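Local coordinates for protein Cap5O (Staphylococcus aureus, PDB 3OJL) that probably oxidises UDP-activated sugars with NAD as a UDP-glucose/GDP-mannose dehydrogenase family member taking part in capsular polysaccharide synthesis, at residues V91-N96 and P274-A279. Numbering follows the deposited sequence.
Sequences VPTPNN and PYFIIA. With NAD (nicotinamide-adenine-dinucleotide), chain C.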
loop_
_atom_site.group_PDB
_atom_site.type_symbol
_atom_site.label_atom_id
_atom_site.label_comp_id
_atom_site.label_asym_id
_atom_site.label_seq_id
_atom_site.Cartn_x
_atom_site.Cartn_y
_atom_site.Cartn_z
ATOM N N VAL A 91 -17.570 19.874 -14.874
ATOM C CA VAL A 91 -18.905 19.393 -14.540
ATOM C C VAL A 91 -18.776 18.152 -13.635
ATOM O O VAL A 91 -17.691 17.558 -13.597
ATOM C CB VAL A 91 -19.801 19.198 -15.807
ATOM C CG1 VAL A 91 -19.858 20.473 -16.640
ATOM C CG2 VAL A 91 -19.318 18.043 -16.665
ATOM N N PRO A 92 -19.816 17.742 -12.875
ATOM C CA PRO A 92 -19.636 16.594 -11.989
ATOM C C PRO A 92 -19.567 15.264 -12.710
ATOM O O PRO A 92 -20.064 15.108 -13.841
ATOM C CB PRO A 92 -20.855 16.647 -11.068
ATOM C CG PRO A 92 -21.548 17.907 -11.365
ATOM C CD PRO A 92 -21.181 18.281 -12.751
ATOM N N THR A 93 -18.910 14.301 -12.045
ATOM C CA THR A 93 -18.795 12.935 -12.540
ATOM C C THR A 93 -19.336 11.988 -11.480
ATOM O O THR A 93 -18.604 11.539 -10.602
ATOM C CB THR A 93 -17.403 12.595 -13.051
ATOM O OG1 THR A 93 -16.457 12.796 -12.007
ATOM C CG2 THR A 93 -17.031 13.390 -14.271
ATOM N N PRO A 94 -20.652 11.732 -11.511
ATOM C CA PRO A 94 -21.233 10.821 -10.513
ATOM C C PRO A 94 -20.868 9.351 -10.735
ATOM O O PRO A 94 -20.331 8.980 -11.772
ATOM C CB PRO A 94 -22.740 11.057 -10.639
ATOM C CG PRO A 94 -22.946 11.685 -11.962
ATOM C CD PRO A 94 -21.656 12.222 -12.483
ATOM N N ASN A 95 -21.147 8.524 -9.735
ATOM C CA ASN A 95 -20.935 7.091 -9.790
ATOM C C ASN A 95 -22.246 6.475 -10.245
ATOM O O ASN A 95 -23.251 6.533 -9.509
ATOM C CB ASN A 95 -20.527 6.541 -8.413
ATOM C CG ASN A 95 -19.038 6.470 -8.207
ATOM O OD1 ASN A 95 -18.319 7.466 -8.315
ATOM N ND2 ASN A 95 -18.542 5.291 -7.890
ATOM N N ASN A 96 -22.247 5.928 -11.485
ATOM C CA ASN A 96 -23.397 5.258 -12.085
ATOM C C ASN A 96 -23.982 4.247 -11.093
ATOM O O ASN A 96 -23.231 3.512 -10.436
ATOM C CB ASN A 96 -23.014 4.586 -13.415
ATOM C CG ASN A 96 -23.080 5.488 -14.646
ATOM O OD1 ASN A 96 -23.869 6.434 -14.724
ATOM N ND2 ASN A 96 -22.294 5.179 -15.672
ATOM N N PRO A 274 -11.829 4.773 -6.785
ATOM C CA PRO A 274 -11.499 3.353 -7.035
ATOM C C PRO A 274 -12.521 2.590 -7.884
ATOM O O PRO A 274 -12.189 1.568 -8.462
ATOM C CB PRO A 274 -11.411 2.771 -5.629
ATOM C CG PRO A 274 -12.212 3.678 -4.782
ATOM C CD PRO A 274 -11.942 5.029 -5.336
ATOM N N TYR A 275 -13.760 3.082 -7.952
ATOM C CA TYR A 275 -14.823 2.476 -8.756
ATOM C C TYR A 275 -14.701 2.843 -10.249
ATOM O O TYR A 275 -15.221 2.110 -11.095
ATOM C CB TYR A 275 -16.210 2.856 -8.223
ATOM C CG TYR A 275 -16.613 2.200 -6.917
ATOM C CD1 TYR A 275 -16.682 0.811 -6.800
ATOM C CD2 TYR A 275 -17.058 2.961 -5.842
ATOM C CE1 TYR A 275 -17.102 0.204 -5.617
ATOM C CE2 TYR A 275 -17.438 2.367 -4.640
ATOM C CZ TYR A 275 -17.478 0.989 -4.539
ATOM O OH TYR A 275 -17.874 0.406 -3.362
ATOM N N PHE A 276 -14.003 3.943 -10.579
ATOM C CA PHE A 276 -13.795 4.350 -11.969
ATOM C C PHE A 276 -12.842 3.376 -12.657
ATOM O O PHE A 276 -12.976 3.158 -13.867
ATOM C CB PHE A 276 -13.293 5.799 -12.058
ATOM C CG PHE A 276 -14.279 6.896 -11.692
ATOM C CD1 PHE A 276 -13.999 8.225 -11.970
ATOM C CD2 PHE A 276 -15.483 6.598 -11.054
ATOM C CE1 PHE A 276 -14.909 9.233 -11.629
ATOM C CE2 PHE A 276 -16.389 7.604 -10.726
ATOM C CZ PHE A 276 -16.100 8.909 -11.021
ATOM N N ILE A 277 -11.911 2.752 -11.861
ATOM C CA ILE A 277 -10.931 1.739 -12.302
ATOM C C ILE A 277 -11.608 0.400 -12.451
ATOM O O ILE A 277 -11.440 -0.215 -13.504
ATOM C CB ILE A 277 -9.643 1.642 -11.412
ATOM C CG1 ILE A 277 -8.769 2.908 -11.512
ATOM C CG2 ILE A 277 -8.803 0.405 -11.729
ATOM C CD1 ILE A 277 -8.793 3.592 -10.298
ATOM N N ILE A 278 -12.367 -0.056 -11.406
ATOM C CA ILE A 278 -13.078 -1.347 -11.395
ATOM C C ILE A 278 -13.905 -1.487 -12.654
ATOM O O ILE A 278 -13.696 -2.440 -13.386
ATOM C CB ILE A 278 -13.940 -1.659 -10.109
ATOM C CG1 ILE A 278 -13.097 -1.795 -8.817
ATOM C CG2 ILE A 278 -14.842 -2.908 -10.312
ATOM C CD1 ILE A 278 -13.924 -1.633 -7.496
ATOM N N ALA A 279 -14.803 -0.527 -12.927
ATOM C CA ALA A 279 -15.722 -0.563 -14.075
ATOM C C ALA A 279 -15.080 -0.719 -15.463
ATOM O O ALA A 279 -15.745 -1.186 -16.391
ATOM C CB ALA A 279 -16.632 0.631 -14.041
HETATM P PA NAD C . -20.558 21.005 -8.386
HETATM O O1A NAD C . -21.848 20.294 -8.193
HETATM O O2A NAD C . -20.250 21.883 -7.228
HETATM O O5B NAD C . -20.654 21.869 -9.740
HETATM C C5B NAD C . -20.945 21.332 -11.007
HETATM C C4B NAD C . -21.562 22.462 -11.816
HETATM O O4B NAD C . -21.662 22.080 -13.165
HETATM C C3B NAD C . -22.979 22.777 -11.339
HETATM O O3B NAD C . -23.093 24.174 -11.135
HETATM C C2B NAD C . -23.869 22.318 -12.485
HETATM O O2B NAD C . -25.048 23.089 -12.572
HETATM C C1B NAD C . -22.924 22.469 -13.670
HETATM N N9A NAD C . -23.233 21.583 -14.801
HETATM C C8A NAD C . -23.495 20.250 -14.749
HETATM N N7A NAD C . -23.648 19.803 -16.014
HETATM C C5A NAD C . -23.450 20.809 -16.880
HETATM C C6A NAD C . -23.466 20.877 -18.278
HETATM N N6A NAD C . -23.617 19.783 -19.025
HETATM N N1A NAD C . -23.228 22.098 -18.891
HETATM C C2A NAD C . -22.946 23.212 -18.106
HETATM N N3A NAD C . -22.922 23.131 -16.722
HETATM C C4A NAD C . -23.169 21.940 -16.121
HETATM O O3 NAD C . -19.372 19.969 -8.692
HETATM P PN NAD C . -17.823 20.294 -8.372
HETATM O O1N NAD C . -17.643 20.271 -6.894
HETATM O O2N NAD C . -17.398 21.479 -9.157
HETATM O O5D NAD C . -17.036 18.999 -8.931
HETATM C C5D NAD C . -17.039 18.643 -10.291
HETATM C C4D NAD C . -16.170 17.415 -10.524
HETATM O O4D NAD C . -14.800 17.702 -10.342
HETATM C C3D NAD C . -16.433 16.234 -9.595
HETATM O O3D NAD C . -17.578 15.463 -9.920
HETATM C C2D NAD C . -15.153 15.447 -9.771
HETATM O O2D NAD C . -15.141 14.860 -11.052
HETATM C C1D NAD C . -14.130 16.566 -9.805
HETATM N N1N NAD C . -13.621 16.793 -8.429
HETATM C C2N NAD C . -14.149 17.785 -7.639
HETATM C C3N NAD C . -13.674 18.003 -6.344
HETATM C C7N NAD C . -14.400 18.977 -5.463
HETATM O O7N NAD C . -13.730 20.155 -5.071
HETATM N N7N NAD C . -15.659 18.715 -5.089
HETATM C C4N NAD C . -12.644 17.204 -5.840
HETATM C C5N NAD C . -12.109 16.194 -6.646
HETATM C C6N NAD C . -12.615 15.990 -7.934
#
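The phenyl ring of F276 reaches from helix 274-278 to T93 and N95, in the loop that follows strand 86-89 of the Rossmann-type NAD-binding domain, and so joins that domain to the central, helical part of the chain. From CB, CG turns back alongside the backbone N, opposite the carbonyl carbon (chi1 -70°), which brings the far end of the ring up to the loop. On one side of the ring, F276 CD2 lies 4.0 Å from N95 OD1, and CE2 is closer to the same oxygen. At the tip, F276 CZ has the carbonyl oxygen T93 O at 3.7 Å, in the plane of the ring and at its edge. On the other side F276 CE1 comes within 3.9 Å of T93 OG1. The backbone oxygen of T93 and the amide oxygen of N95 thus both lie at the ring's edge, an arrangement consistent with weak electrostatic attraction to its C-H groups; no hydrogen bond crosses between the segments. The amide of N95 lies 34° from the F276 ring plane but stands nearly upright to the Y275 ring, at 78°. N95 ND2 is 3.4 Å from Y275 CB. The Y275 hydroxyl is hydrogen-bonded to N296 on helix 286-312. T93 also faces the cofactor: its backbone N donates to NAD O3D (2.8 Å). T93 OG1, besides its bond to T130 O, shares a hydrogen bond of 2.6 Å with NAD O2D, the 2'-hydroxyl of the nicotinamide ribose.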